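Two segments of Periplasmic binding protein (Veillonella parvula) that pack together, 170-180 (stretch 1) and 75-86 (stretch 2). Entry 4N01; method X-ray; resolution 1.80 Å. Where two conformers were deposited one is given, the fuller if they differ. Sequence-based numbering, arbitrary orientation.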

# COMPACT_ATOMS: atom_id res chain seq x y z
N SER A 170 -9.21 9.32 -3.46
CA SER A 170 -10.41 9.09 -4.25
C SER A 170 -10.97 7.70 -4.00
O SER A 170 -12.18 7.53 -3.92
CB SER A 170 -10.14 9.31 -5.75
OG SER A 170 -9.82 10.66 -6.01
N ASP A 171 -10.09 6.71 -3.88
CA ASP A 171 -10.50 5.33 -3.59
C ASP A 171 -11.22 5.24 -2.25
O ASP A 171 -12.22 4.53 -2.11
CB ASP A 171 -9.31 4.37 -3.55
CG ASP A 171 -8.72 4.10 -4.92
OD1 ASP A 171 -9.44 4.21 -5.95
OD2 ASP A 171 -7.51 3.75 -4.97
N MSE A 172 -10.69 5.94 -1.25
CA MSE A 172 -11.34 5.95 0.06
C MSE A 172 -12.73 6.56 -0.02
O MSE A 172 -13.67 6.07 0.59
CB MSE A 172 -10.48 6.68 1.10
CG MSE A 172 -9.29 5.85 1.60
SE MSE A 172 -9.90 4.36 2.73
CE MSE A 172 -9.97 5.29 4.43
N ILE A 173 -12.85 7.63 -0.81
CA ILE A 173 -14.15 8.28 -1.00
C ILE A 173 -15.13 7.33 -1.68
O ILE A 173 -16.29 7.20 -1.26
CB ILE A 173 -14.03 9.57 -1.82
CG1 ILE A 173 -13.10 10.56 -1.10
CG2 ILE A 173 -15.40 10.20 -2.04
CD1 ILE A 173 -13.68 11.11 0.19
N LYS A 174 -14.66 6.67 -2.74
CA LYS A 174 -15.49 5.71 -3.48
C LYS A 174 -15.93 4.55 -2.59
O LYS A 174 -17.09 4.13 -2.62
CB LYS A 174 -14.70 5.16 -4.67
CG LYS A 174 -15.53 4.33 -5.64
CD LYS A 174 -16.57 5.18 -6.37
CE LYS A 174 -17.22 4.38 -7.49
NZ LYS A 174 -18.20 5.19 -8.25
N LEU A 175 -14.99 4.01 -1.82
CA LEU A 175 -15.32 2.93 -0.88
C LEU A 175 -16.38 3.42 0.10
O LEU A 175 -17.36 2.71 0.37
CB LEU A 175 -14.06 2.47 -0.13
CG LEU A 175 -14.20 1.34 0.90
CD1 LEU A 175 -14.79 0.08 0.27
CD2 LEU A 175 -12.84 1.04 1.51
N GLY A 176 -16.19 4.64 0.60
CA GLY A 176 -17.17 5.28 1.45
C GLY A 176 -18.54 5.37 0.78
O GLY A 176 -19.55 5.04 1.41
N GLU A 177 -18.58 5.80 -0.48
CA GLU A 177 -19.85 5.90 -1.19
C GLU A 177 -20.52 4.53 -1.32
O GLU A 177 -21.73 4.40 -1.11
CB GLU A 177 -19.65 6.54 -2.57
CG GLU A 177 -19.25 8.01 -2.49
CD GLU A 177 -18.83 8.60 -3.83
OE1 GLU A 177 -18.34 7.84 -4.71
OE2 GLU A 177 -18.97 9.83 -4.01
N ILE A 178 -19.74 3.51 -1.66
CA ILE A 178 -20.29 2.15 -1.80
C ILE A 178 -20.96 1.70 -0.51
O ILE A 178 -22.02 1.03 -0.53
CB ILE A 178 -19.18 1.13 -2.20
CG1 ILE A 178 -18.66 1.41 -3.61
CG2 ILE A 178 -19.72 -0.30 -2.14
CD1 ILE A 178 -17.38 0.62 -3.97
N PHE A 179 -20.39 2.08 0.63
CA PHE A 179 -20.89 1.61 1.91
C PHE A 179 -21.77 2.60 2.64
O PHE A 179 -22.09 2.41 3.81
CB PHE A 179 -19.72 1.13 2.79
CG PHE A 179 -19.24 -0.25 2.42
CD1 PHE A 179 -19.77 -1.37 3.06
CD2 PHE A 179 -18.32 -0.43 1.40
CE1 PHE A 179 -19.35 -2.64 2.71
CE2 PHE A 179 -17.90 -1.70 1.03
CZ PHE A 179 -18.42 -2.81 1.69
N GLY A 180 -22.20 3.65 1.94
CA GLY A 180 -23.10 4.63 2.52
C GLY A 180 -22.50 5.44 3.66
O GLY A 180 -23.22 5.94 4.52
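Stretch 2, residues 75-86: EMMLQLGLDDKM

Stretch 2 lies on stretch 1 as an oblique, largely apolar helix-end packing, with no hydrogen bond between the two and 532 Å² buried in total. Helix 75-79 crosses helix 170-178 at -62°, the axes approaching to 10.5 Å. Beyond Gln79 the chain leaves the helix through a Schellman turn: Gly81 takes a positive phi, Leu82 N bonds back to Met77 O, and a short 3-10 segment follows, ending at Lys85.

The register climbs both chains together, with Met172 nearest Met76, Gly176 near Leu80 and Phe179 near Leu82. At the start, the selenomethionine Met172 bends through three m rotamers, setting its SE 3.7 Å from Met76 CB and its CE 3.7 Å from Leu80 CD2. Leu80 points toward the helix and packs against the backbone at Gly176: its CD1 comes 3.6 Å from Gly176 N and 3.8 Å from Leu175 CG. Leu175, also pointing toward its partner, places CD2 3.9 Å from both Met76 CB and Met77 CG.

Phe179, just past the helix end, packs against Met77, Leu82 and Lys85. Leu82 CD1 lies over one face of the Phe179 ring, 4.0 Å from its centroid, a CH-pi contact. Met77 CE reaches Phe179 CZ at 3.4 Å, and Lys85 CB lies 3.9 Å from Phe179 CE1, both obliquely placed.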

# COMPACT_ATOMS: atom_id res chain seq x y z
N GLU A 75 -7.57 -2.79 5.95
CA GLU A 75 -7.33 -1.57 6.72
C GLU A 75 -8.18 -0.40 6.23
O GLU A 75 -8.72 0.35 7.04
CB GLU A 75 -5.82 -1.24 6.81
CG GLU A 75 -5.08 -2.36 7.57
CD GLU A 75 -3.60 -2.11 7.83
OE1 GLU A 75 -3.01 -1.17 7.23
OE2 GLU A 75 -3.01 -2.86 8.64
N MSE A 76 -8.33 -0.29 4.91
CA MSE A 76 -9.17 0.76 4.34
C MSE A 76 -10.59 0.63 4.86
O MSE A 76 -11.20 1.62 5.27
CB MSE A 76 -9.16 0.69 2.81
CG MSE A 76 -7.82 1.10 2.24
SE MSE A 76 -7.74 0.78 0.32
CE MSE A 76 -9.08 2.07 -0.23
N MSE A 77 -11.11 -0.59 4.86
CA MSE A 77 -12.47 -0.80 5.32
C MSE A 77 -12.63 -0.55 6.82
O MSE A 77 -13.61 0.06 7.25
CB MSE A 77 -12.96 -2.21 4.94
CG MSE A 77 -13.15 -2.38 3.43
SE MSE A 77 -14.15 -4.00 3.05
CE MSE A 77 -15.85 -3.51 3.87
N LEU A 78 -11.66 -0.99 7.61
CA LEU A 78 -11.72 -0.77 9.06
C LEU A 78 -11.63 0.72 9.40
O LEU A 78 -12.27 1.20 10.35
CB LEU A 78 -10.63 -1.57 9.78
CG LEU A 78 -10.77 -3.10 9.72
CD1 LEU A 78 -9.53 -3.77 10.27
CD2 LEU A 78 -12.02 -3.58 10.47
N GLN A 79 -10.84 1.45 8.62
CA GLN A 79 -10.66 2.88 8.87
C GLN A 79 -11.99 3.61 8.71
O GLN A 79 -12.27 4.57 9.43
CB GLN A 79 -9.60 3.45 7.91
CG GLN A 79 -9.28 4.93 8.11
CD GLN A 79 -8.54 5.19 9.41
OE1 GLN A 79 -7.44 4.68 9.63
NE2 GLN A 79 -9.14 5.98 10.29
N LEU A 80 -12.82 3.13 7.78
CA LEU A 80 -14.13 3.73 7.52
C LEU A 80 -15.19 3.22 8.50
O LEU A 80 -16.37 3.55 8.37
CB LEU A 80 -14.58 3.49 6.07
CG LEU A 80 -13.72 4.16 5.00
CD1 LEU A 80 -14.32 3.96 3.61
CD2 LEU A 80 -13.59 5.63 5.29
N GLY A 81 -14.77 2.40 9.46
CA GLY A 81 -15.67 1.90 10.49
C GLY A 81 -16.61 0.80 10.02
O GLY A 81 -17.72 0.67 10.52
N LEU A 82 -16.15 -0.01 9.07
CA LEU A 82 -17.03 -0.94 8.38
C LEU A 82 -17.05 -2.38 8.91
O LEU A 82 -17.54 -3.27 8.22
CB LEU A 82 -16.73 -0.95 6.88
CG LEU A 82 -16.99 0.40 6.21
CD1 LEU A 82 -16.58 0.34 4.75
CD2 LEU A 82 -18.47 0.80 6.34
N ASP A 83 -16.53 -2.63 10.11
CA ASP A 83 -16.44 -4.02 10.57
C ASP A 83 -17.79 -4.74 10.64
O ASP A 83 -17.86 -5.94 10.41
CB ASP A 83 -15.69 -4.13 11.92
CG ASP A 83 -16.46 -3.54 13.08
OD1 ASP A 83 -16.15 -2.40 13.48
OD2 ASP A 83 -17.37 -4.21 13.62
N ASP A 84 -18.87 -4.01 10.92
CA ASP A 84 -20.19 -4.63 10.98
C ASP A 84 -20.68 -5.13 9.61
O ASP A 84 -21.57 -5.99 9.54
CB ASP A 84 -21.23 -3.68 11.57
CG ASP A 84 -22.62 -4.30 11.63
OD1 ASP A 84 -22.78 -5.38 12.25
OD2 ASP A 84 -23.56 -3.72 11.03
N LYS A 85 -20.10 -4.60 8.54
CA LYS A 85 -20.49 -4.99 7.19
C LYS A 85 -19.57 -6.07 6.60
O LYS A 85 -19.72 -6.45 5.43
CB LYS A 85 -20.49 -3.77 6.27
CG LYS A 85 -21.37 -2.62 6.76
CD LYS A 85 -22.83 -3.05 6.81
CE LYS A 85 -23.71 -1.93 7.38
NZ LYS A 85 -24.41 -1.15 6.32
N MSE A 86 -18.61 -6.54 7.40
CA MSE A 86 -17.56 -7.43 6.90
C MSE A 86 -17.77 -8.89 7.29
O MSE A 86 -17.91 -9.21 8.48
CB MSE A 86 -16.19 -6.92 7.33
CG MSE A 86 -15.93 -5.53 6.78
SE MSE A 86 -14.36 -4.65 7.48
CE MSE A 86 -13.04 -5.88 6.73